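Local coordinates for protein 3-keto-5-aminohexanoate cleavage enzyme (Ralstonia eutropha, PDB 3C6C) that probably cleaves beta-keto acids such as 3-keto-5-aminohexanoate, using a divalent metal ion held at the mouth of a TIM barrel, at residues 41-46 with 266-271; 168-173 with 193-198; 272-277 with 282-287. All blocks are in the same frame, centred on the assembly; numbering follows the deposited sequence. Where two conformers were deposited one is given.

Contact 1: 41-46 with 266-271; sequences PSMPIT and VGLEDN. With NI (nickel (II) ion), chain B; EDO (1,2-ethanediol), chain F.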
loop_
_atom_site.group_PDB
_atom_site.type_symbol
_atom_site.label_atom_id
_atom_site.label_comp_id
_atom_site.label_asym_id
_atom_site.label_seq_id
_atom_site.Cartn_x
_atom_site.Cartn_y
_atom_site.Cartn_z
ATOM N N PRO A 41 38.661 -8.498 -12.706
ATOM C CA PRO A 41 39.655 -9.194 -13.525
ATOM C C PRO A 41 39.110 -10.027 -14.667
ATOM O O PRO A 41 39.876 -10.612 -15.427
ATOM C CB PRO A 41 40.350 -10.100 -12.510
ATOM C CG PRO A 41 39.304 -10.358 -11.487
ATOM C CD PRO A 41 38.507 -9.116 -11.375
ATOM N N SER A 42 37.790 -10.096 -14.760
ATOM C CA SER A 42 37.127 -10.914 -15.787
ATOM C C SER A 42 35.937 -10.216 -16.417
ATOM O O SER A 42 35.041 -10.853 -16.946
ATOM C CB SER A 42 36.689 -12.292 -15.243
ATOM O OG SER A 42 35.780 -12.169 -14.164
HETATM N N MSE A 43 35.951 -8.896 -16.403
HETATM C CA MSE A 43 34.861 -8.126 -17.012
HETATM C C MSE A 43 34.732 -8.511 -18.500
HETATM O O MSE A 43 35.744 -8.493 -19.195
HETATM C CB MSE A 43 35.108 -6.630 -16.894
HETATM C CG MSE A 43 33.881 -5.817 -17.153
HETATM SE SE MSE A 43 32.534 -6.069 -15.758
HETATM C CE MSE A 43 31.110 -5.306 -16.635
ATOM N N PRO A 44 33.508 -8.868 -18.987
ATOM C CA PRO A 44 33.392 -9.201 -20.429
ATOM C C PRO A 44 33.457 -7.975 -21.328
ATOM O O PRO A 44 32.571 -7.101 -21.289
ATOM C CB PRO A 44 32.011 -9.872 -20.537
ATOM C CG PRO A 44 31.627 -10.250 -19.125
ATOM C CD PRO A 44 32.269 -9.220 -18.249
ATOM N N ILE A 45 34.512 -7.920 -22.137
ATOM C CA ILE A 45 34.752 -6.749 -22.992
ATOM C C ILE A 45 34.612 -7.043 -24.482
ATOM O O ILE A 45 33.916 -6.335 -25.203
ATOM C CB ILE A 45 36.148 -6.145 -22.751
ATOM C CG1 ILE A 45 36.317 -5.686 -21.280
ATOM C CG2 ILE A 45 36.422 -4.964 -23.727
ATOM C CD1 ILE A 45 35.292 -4.758 -20.784
ATOM N N THR A 46 35.346 -8.052 -24.925
ATOM C CA THR A 46 35.323 -8.477 -26.359
ATOM C C THR A 46 34.059 -9.272 -26.663
ATOM O O THR A 46 33.431 -9.808 -25.733
ATOM C CB THR A 46 36.517 -9.370 -26.723
ATOM O OG1 THR A 46 36.426 -10.625 -26.019
ATOM C CG2 THR A 46 37.860 -8.664 -26.421
ATOM N N VAL A 266 19.700 -10.516 -12.886
ATOM C CA VAL A 266 20.995 -10.260 -12.288
ATOM C C VAL A 266 22.046 -10.052 -13.363
ATOM O O VAL A 266 21.728 -10.022 -14.548
ATOM C CB VAL A 266 21.407 -11.393 -11.282
ATOM C CG1 VAL A 266 20.366 -11.498 -10.127
ATOM C CG2 VAL A 266 21.634 -12.762 -11.951
ATOM N N GLY A 267 23.297 -9.896 -12.928
ATOM C CA GLY A 267 24.405 -9.714 -13.868
ATOM C C GLY A 267 25.340 -8.564 -13.595
ATOM O O GLY A 267 25.014 -7.630 -12.893
ATOM N N LEU A 268 26.501 -8.640 -14.244
ATOM C CA LEU A 268 27.565 -7.649 -14.077
ATOM C C LEU A 268 27.203 -6.267 -14.642
ATOM O O LEU A 268 27.849 -5.273 -14.308
ATOM C CB LEU A 268 28.882 -8.156 -14.682
ATOM C CG LEU A 268 29.493 -9.392 -14.030
ATOM C CD1 LEU A 268 30.753 -9.797 -14.807
ATOM C CD2 LEU A 268 29.794 -9.112 -12.565
ATOM N N GLU A 269 26.180 -6.225 -15.503
ATOM C CA GLU A 269 25.656 -4.957 -16.003
ATOM C C GLU A 269 25.180 -4.090 -14.835
ATOM O O GLU A 269 25.283 -2.858 -14.854
ATOM C CB GLU A 269 24.506 -5.173 -17.007
ATOM C CG GLU A 269 23.806 -3.888 -17.396
ATOM C CD GLU A 269 22.993 -4.026 -18.675
ATOM O OE1 GLU A 269 23.170 -5.009 -19.424
ATOM O OE2 GLU A 269 22.163 -3.141 -18.922
ATOM N N ASP A 270 24.681 -4.755 -13.799
ATOM C CA ASP A 270 23.956 -4.103 -12.696
ATOM C C ASP A 270 24.705 -4.066 -11.359
ATOM O O ASP A 270 24.395 -3.262 -10.499
ATOM C CB ASP A 270 22.611 -4.789 -12.444
ATOM C CG ASP A 270 21.718 -4.803 -13.649
ATOM O OD1 ASP A 270 21.789 -3.850 -14.472
ATOM O OD2 ASP A 270 20.922 -5.779 -13.770
ATOM N N ASN A 271 25.669 -4.961 -11.216
ATOM C CA ASN A 271 26.396 -5.162 -9.977
ATOM C C ASN A 271 27.652 -5.958 -10.218
ATOM O O ASN A 271 27.587 -7.033 -10.792
ATOM C CB ASN A 271 25.513 -5.943 -8.987
ATOM C CG ASN A 271 26.294 -6.438 -7.788
ATOM O OD1 ASN A 271 27.064 -5.685 -7.176
ATOM N ND2 ASN A 271 26.089 -7.684 -7.441
HETATM NI NI NI B . 20.917 -2.889 -20.713
HETATM C C1 EDO F . 36.379 -12.156 -9.973
HETATM O O1 EDO F . 37.397 -12.553 -9.032
HETATM C C2 EDO F . 35.964 -13.337 -10.831
HETATM O O2 EDO F . 36.734 -13.337 -12.041
HETATM O O HOH W 1 21.322 -0.849 -20.033
HETATM O O HOH W 2 19.623 -1.939 -22.068
HETATM O O HOH W 3 18.945 -2.591 -19.384
#
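With its CG anti to the backbone N (chi1 -164°) and the chain bent at the next bond (chi2 67°), the selenomethionine M43 swings its tip in against L268, while L268 holds CG beside its own backbone N (chi1 -64°) and reaches out to P44. The end methyl of M43 makes the first touch: CE lies 4.0 Å from the carbonyl O of L268 and 4.1 Å from CB of L268, and the two side chains run past each other in opposite directions. P44 supplies the second, its ring carbon CD sitting 3.8 Å from the CD1 branch of L268, with the ring and the leucine crossing at about a right angle. No hydrogen bond joins the two segments; L268 meets the selenoether end of M43 with CB and the ring of P44 with CD1, and all three residues are buried.

Both loops leave the C-terminal ends of neighbouring parallel strands of the TIM barrel, 23-29 and 264-266, so they pack over the rim that carries the metal site. The turn 266-271 is tied internally by D270 N to G267 O (3.0 Å), and D270 also forms a salt bridge with R265. Next to L268, E269 points its CB away from 41-46. Its extended chain delivers OE2 to the nickel ion at 2.2 Å, and H66, H68 and three waters make up the other five ligands. Just before M43, S42 OG is 2.6 Å from O2 of an ethanediol molecule, probably from the crystallisation liquor, in a hydrogen bond that either group could donate. T46 caps the start of helix 47-60, where Q49 OE1 accepts hydrogen bonds from the backbone N of both I45 and T46.

Contact 2: 168-173 with 193-198; sequences TLRAMA and ILFGKQ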
loop_
_atom_site.group_PDB
_atom_site.type_symbol
_atom_site.label_atom_id
_atom_site.label_comp_id
_atom_site.label_asym_id
_atom_site.label_seq_id
_atom_site.Cartn_x
_atom_site.Cartn_y
_atom_site.Cartn_z
ATOM N N THR A 168 9.104 8.505 -31.555
ATOM C CA THR A 168 10.190 7.542 -31.785
ATOM C C THR A 168 9.895 6.164 -31.206
ATOM O O THR A 168 10.186 5.146 -31.823
ATOM C CB THR A 168 11.535 8.092 -31.298
ATOM O OG1 THR A 168 11.916 9.122 -32.216
ATOM C CG2 THR A 168 12.638 7.004 -31.246
ATOM N N LEU A 169 9.284 6.141 -30.028
ATOM C CA LEU A 169 8.958 4.875 -29.369
ATOM C C LEU A 169 7.897 4.105 -30.160
ATOM O O LEU A 169 7.949 2.861 -30.297
ATOM C CB LEU A 169 8.504 5.107 -27.918
ATOM C CG LEU A 169 9.608 5.568 -26.955
ATOM C CD1 LEU A 169 8.982 5.939 -25.600
ATOM C CD2 LEU A 169 10.725 4.523 -26.821
ATOM N N ARG A 170 6.936 4.850 -30.697
ATOM C CA ARG A 170 5.899 4.225 -31.517
ATOM C C ARG A 170 6.522 3.592 -32.768
ATOM O O ARG A 170 6.159 2.490 -33.176
ATOM C CB ARG A 170 4.801 5.226 -31.916
ATOM C CG ARG A 170 3.880 5.536 -30.793
ATOM C CD ARG A 170 2.972 6.678 -31.146
ATOM N NE ARG A 170 1.869 6.771 -30.196
ATOM C CZ ARG A 170 1.690 7.786 -29.355
ATOM N NH1 ARG A 170 2.514 8.832 -29.378
ATOM N NH2 ARG A 170 0.668 7.756 -28.519
ATOM N N ALA A 171 7.462 4.311 -33.368
ATOM C CA ALA A 171 8.108 3.843 -34.609
ATOM C C ALA A 171 8.963 2.599 -34.344
ATOM O O ALA A 171 8.958 1.631 -35.138
ATOM C CB ALA A 171 8.931 4.948 -35.248
HETATM N N MSE A 172 9.644 2.616 -33.202
HETATM C CA MSE A 172 10.502 1.502 -32.742
HETATM C C MSE A 172 9.673 0.256 -32.515
HETATM O O MSE A 172 10.009 -0.843 -32.948
HETATM C CB MSE A 172 11.186 1.837 -31.408
HETATM C CG MSE A 172 12.248 2.939 -31.467
HETATM SE SE MSE A 172 13.791 2.444 -32.535
HETATM C CE MSE A 172 14.710 1.323 -31.258
ATOM N N ALA A 173 8.578 0.460 -31.803
ATOM C CA ALA A 173 7.661 -0.629 -31.462
ATOM C C ALA A 173 7.196 -1.293 -32.749
ATOM O O ALA A 173 7.177 -2.522 -32.874
ATOM C CB ALA A 173 6.450 -0.121 -30.640
ATOM N N ILE A 193 4.856 3.314 -17.384
ATOM C CA ILE A 193 3.963 2.143 -17.463
ATOM C C ILE A 193 2.687 2.514 -18.242
ATOM O O ILE A 193 2.197 1.749 -19.075
ATOM C CB ILE A 193 3.627 1.539 -16.090
ATOM C CG1 ILE A 193 4.924 0.991 -15.462
ATOM C CG2 ILE A 193 2.542 0.466 -16.217
ATOM C CD1 ILE A 193 4.810 0.616 -13.972
ATOM N N LEU A 194 2.163 3.695 -17.956
ATOM C CA LEU A 194 0.956 4.171 -18.663
ATOM C C LEU A 194 1.215 4.261 -20.156
ATOM O O LEU A 194 0.359 3.889 -20.981
ATOM C CB LEU A 194 0.475 5.526 -18.134
ATOM C CG LEU A 194 -0.027 5.582 -16.693
ATOM C CD1 LEU A 194 -0.676 6.925 -16.443
ATOM C CD2 LEU A 194 -0.951 4.444 -16.347
ATOM N N PHE A 195 2.391 4.735 -20.525
ATOM C CA PHE A 195 2.694 4.883 -21.957
ATOM C C PHE A 195 2.829 3.491 -22.601
ATOM O O PHE A 195 2.417 3.268 -23.736
ATOM C CB PHE A 195 3.919 5.742 -22.248
ATOM C CG PHE A 195 4.173 5.887 -23.721
ATOM C CD1 PHE A 195 3.211 6.505 -24.522
ATOM C CD2 PHE A 195 5.271 5.320 -24.323
ATOM C CE1 PHE A 195 3.387 6.613 -25.897
ATOM C CE2 PHE A 195 5.455 5.425 -25.697
ATOM C CZ PHE A 195 4.495 6.072 -26.481
ATOM N N GLY A 196 3.427 2.555 -21.867
ATOM C CA GLY A 196 3.518 1.157 -22.334
ATOM C C GLY A 196 2.122 0.617 -22.633
ATOM O O GLY A 196 1.885 -0.068 -23.630
ATOM N N LYS A 197 1.191 0.939 -21.752
ATOM C CA LYS A 197 -0.202 0.491 -21.893
ATOM C C LYS A 197 -0.846 1.140 -23.112
ATOM O O LYS A 197 -1.662 0.535 -23.810
ATOM C CB LYS A 197 -1.007 0.737 -20.624
ATOM C CG LYS A 197 -0.574 -0.233 -19.545
ATOM C CD LYS A 197 -1.581 -0.408 -18.447
ATOM C CE LYS A 197 -1.746 0.827 -17.644
ATOM N NZ LYS A 197 -2.532 0.524 -16.353
ATOM N N GLN A 198 -0.407 2.352 -23.402
ATOM C CA GLN A 198 -0.894 3.097 -24.598
ATOM C C GLN A 198 -0.405 2.430 -25.883
ATOM O O GLN A 198 -1.137 2.314 -26.863
ATOM C CB GLN A 198 -0.437 4.556 -24.590
ATOM C CG GLN A 198 -0.936 5.336 -25.796
ATOM C CD GLN A 198 -2.433 5.553 -25.780
ATOM O OE1 GLN A 198 -3.053 5.575 -24.723
ATOM N NE2 GLN A 198 -3.024 5.744 -26.964
#
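L169 and F195 form the close-packed part of this contact between two helices. The CD1 branch of L169 comes to 3.6 Å from CE2 of F195, and CB of L169 lies 3.8 Å from the same ring atom, so one corner of the phenyl ring is pressed against the leucine. F195 sends CG anti to its backbone N (chi1 -179°), which carries the ring well out from its helix. It needs that length: the axes of the two segments come no nearer than 11.7 Å and their N-to-C directions diverge by 49°, so it is side chains that bridge the gap.

The other corner of the ring is looser and more polar. CE1 of F195 stands 3.9 Å above one face of the R170 guanidinium, offset toward its rim, and the two planes are 88° apart. Seen from the ring, NH2 of R170 lies at the edge, near the ring plane, rather than over the pi cloud. That same NH2 is 4.0 Å from CG of Q198, a plain van der Waals touch. The polar end of the arginine is held by carboxylates instead: NH2 pairs with E202, which also accepts a hydrogen bond from NE2 of Q198, and NH1 forms a salt bridge with E159 of the second subunit. Two acids should keep the guanidinium firmly oriented and charged. R170 and Q198 remain partly exposed, whereas L169 and F195 are buried.

W219 of the second subunit meets F195 edge-to-face, bringing the subunit interface up to this pair. Within the chain, helices 166-179 and 190-201 are successive outer helices of the barrel, linked through strand 182-187, and L169 also packs inward on L146 of the adjacent parallel strand 143-147.

Contact 3: 272-277 with 282-287; sequences LYLSRG and NGQLVE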
loop_
_atom_site.group_PDB
_atom_site.type_symbol
_atom_site.label_atom_id
_atom_site.label_comp_id
_atom_site.label_asym_id
_atom_site.label_seq_id
_atom_site.Cartn_x
_atom_site.Cartn_y
_atom_site.Cartn_z
ATOM N N LEU A 272 28.795 -5.428 -9.775
ATOM C CA LEU A 272 30.071 -6.127 -9.954
ATOM C C LEU A 272 30.461 -7.117 -8.845
ATOM O O LEU A 272 31.398 -7.906 -9.003
ATOM C CB LEU A 272 31.203 -5.103 -10.109
ATOM C CG LEU A 272 31.122 -4.135 -11.297
ATOM C CD1 LEU A 272 32.438 -3.327 -11.347
ATOM C CD2 LEU A 272 30.882 -4.828 -12.624
ATOM N N TYR A 273 29.751 -7.061 -7.721
ATOM C CA TYR A 273 30.206 -7.703 -6.477
ATOM C C TYR A 273 29.363 -8.865 -5.968
ATOM O O TYR A 273 28.139 -8.799 -5.883
ATOM C CB TYR A 273 30.321 -6.658 -5.358
ATOM C CG TYR A 273 31.311 -5.572 -5.663
ATOM C CD1 TYR A 273 32.661 -5.756 -5.415
ATOM C CD2 TYR A 273 30.896 -4.372 -6.216
ATOM C CE1 TYR A 273 33.576 -4.748 -5.703
ATOM C CE2 TYR A 273 31.796 -3.371 -6.503
ATOM C CZ TYR A 273 33.122 -3.562 -6.235
ATOM O OH TYR A 273 33.997 -2.537 -6.554
ATOM N N LEU A 274 30.080 -9.918 -5.581
ATOM C CA LEU A 274 29.439 -11.113 -5.026
ATOM C C LEU A 274 29.127 -10.773 -3.583
ATOM O O LEU A 274 28.067 -11.082 -3.050
ATOM C CB LEU A 274 30.354 -12.331 -5.145
ATOM C CG LEU A 274 29.716 -13.662 -4.768
ATOM C CD1 LEU A 274 28.559 -14.005 -5.702
ATOM C CD2 LEU A 274 30.793 -14.765 -4.744
ATOM N N SER A 275 30.092 -10.104 -2.988
ATOM C CA SER A 275 29.989 -9.566 -1.639
ATOM C C SER A 275 30.889 -8.387 -1.471
ATOM O O SER A 275 31.596 -7.979 -2.390
ATOM C CB SER A 275 30.324 -10.623 -0.573
ATOM O OG SER A 275 31.628 -11.149 -0.714
ATOM N N ARG A 276 30.878 -7.844 -0.267
ATOM C CA ARG A 276 31.651 -6.624 -0.008
ATOM C C ARG A 276 33.125 -6.866 -0.336
ATOM O O ARG A 276 33.787 -7.728 0.242
ATOM C CB ARG A 276 31.471 -6.120 1.441
ATOM N N GLY A 277 33.608 -6.090 -1.297
ATOM C CA GLY A 277 34.987 -6.140 -1.737
ATOM C C GLY A 277 35.381 -7.345 -2.578
ATOM O O GLY A 277 36.566 -7.536 -2.872
ATOM N N ASN A 282 29.303 -13.572 -13.720
ATOM C CA ASN A 282 27.884 -13.665 -14.073
ATOM C C ASN A 282 27.308 -14.977 -13.592
ATOM O O ASN A 282 26.241 -15.004 -13.000
ATOM C CB ASN A 282 27.645 -13.488 -15.565
ATOM C CG ASN A 282 27.675 -12.034 -15.982
ATOM O OD1 ASN A 282 26.791 -11.260 -15.615
ATOM N ND2 ASN A 282 28.692 -11.661 -16.764
ATOM N N GLY A 283 28.056 -16.059 -13.777
ATOM C CA GLY A 283 27.613 -17.378 -13.321
ATOM C C GLY A 283 27.329 -17.442 -11.845
ATOM O O GLY A 283 26.355 -18.042 -11.383
ATOM N N GLN A 284 28.184 -16.789 -11.081
ATOM C CA GLN A 284 28.020 -16.815 -9.626
ATOM C C GLN A 284 26.737 -16.077 -9.218
ATOM O O GLN A 284 26.015 -16.474 -8.320
ATOM C CB GLN A 284 29.248 -16.200 -8.947
ATOM C CG GLN A 284 30.413 -17.115 -9.011
ATOM C CD GLN A 284 31.730 -16.453 -8.674
ATOM O OE1 GLN A 284 31.821 -15.243 -8.530
ATOM N NE2 GLN A 284 32.775 -17.271 -8.582
ATOM N N LEU A 285 26.467 -14.994 -9.903
ATOM C CA LEU A 285 25.276 -14.168 -9.620
ATOM C C LEU A 285 24.009 -14.944 -9.956
ATOM O O LEU A 285 23.046 -14.945 -9.202
ATOM C CB LEU A 285 25.327 -12.829 -10.358
ATOM C CG LEU A 285 26.429 -11.847 -9.942
ATOM C CD1 LEU A 285 26.394 -10.595 -10.851
ATOM C CD2 LEU A 285 26.354 -11.482 -8.416
ATOM N N VAL A 286 24.040 -15.636 -11.098
ATOM C CA VAL A 286 22.932 -16.487 -11.517
ATOM C C VAL A 286 22.726 -17.604 -10.500
ATOM O O VAL A 286 21.609 -17.930 -10.119
ATOM C CB VAL A 286 23.140 -17.075 -12.948
ATOM C CG1 VAL A 286 22.058 -18.117 -13.251
ATOM C CG2 VAL A 286 23.102 -15.957 -14.051
ATOM N N GLU A 287 23.823 -18.203 -10.054
ATOM C CA GLU A 287 23.749 -19.340 -9.123
ATOM C C GLU A 287 23.115 -18.915 -7.815
ATOM O O GLU A 287 22.246 -19.596 -7.249
ATOM C CB GLU A 287 25.138 -19.912 -8.866
ATOM C CG GLU A 287 25.168 -20.993 -7.825
ATOM C CD GLU A 287 26.598 -21.495 -7.564
ATOM O OE1 GLU A 287 27.569 -20.740 -7.857
ATOM O OE2 GLU A 287 26.733 -22.639 -7.068
#
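L274 carries the apolar part, meeting Q284 and L285 on the first turn of helix 282-295. Its CG is anti to the backbone N (chi1 -172°), and this brings both methyls toward the helix although the CB itself does not head straight for it. CD1 of L274 lies 4.0 Å from CB of Q284 and 4.3 Å from CD2 of L285, so the branch rests against both neighbours. The leucine and the glutamine chain cross at about a right angle. Q284 extends beyond CG, and its OE1 comes to 4.0 Å from the other methyl of L274, CD2. This is a van der Waals approach, since that oxygen already has a hydrogen-bond partner just beyond the segments.

At L274 the chain turns a corner, and L274 and S275 together form a classic beta bulge against the short strand 278-279. The whole excursion is the segment by which the chain, having left the final barrel strand 264-266, loops out and comes back to the helix that follows this eighth strand, 282-295, which packs beside helix 47-60.

Between side chain and backbone there is one approach: CD2 of L285 is 4.1 Å from the carbonyl O of Y273. That oxygen is served by ND2 of N271, so the leucine methyl simply packs beside an occupied acceptor. L285 also leans on A280 and N271, and on Q250 and M251 of helix 250-260, which buries it.

No hydrogen bond joins the two segments. The helix has its own, V286 N to N282 O at 3.0 Å and E287 N to G283 O at 2.9 Å, while the backbone N of Q284 is bonded to T281 OG1. Y273 points its CB away from the helix, and its ring meets that of F279 with the planes about 20° apart.

How the contacts relate
Contacts 1 and 3 are neighbours, their centres about 10 Å apart on the same side of the chain's centre: the turn 266-271 runs into 272-277, and L268 N lies 3.0 Å from N282 OD1, a probable hydrogen bond. Together they tie these loops to helix 282-295 beside the seam where strands 23-29 and 264-266 pair to close the barrel; contact 1 carries the nickel ligand E269, and contact 3 lies farther from the metal. Contact 2 is nested along the chain inside the loop that contact 1 closes, but lies across the chain's centre, with centres about 29 Å from contact 1 and 34 Å from contact 3. It joins outer barrel helices where a second subunit docks.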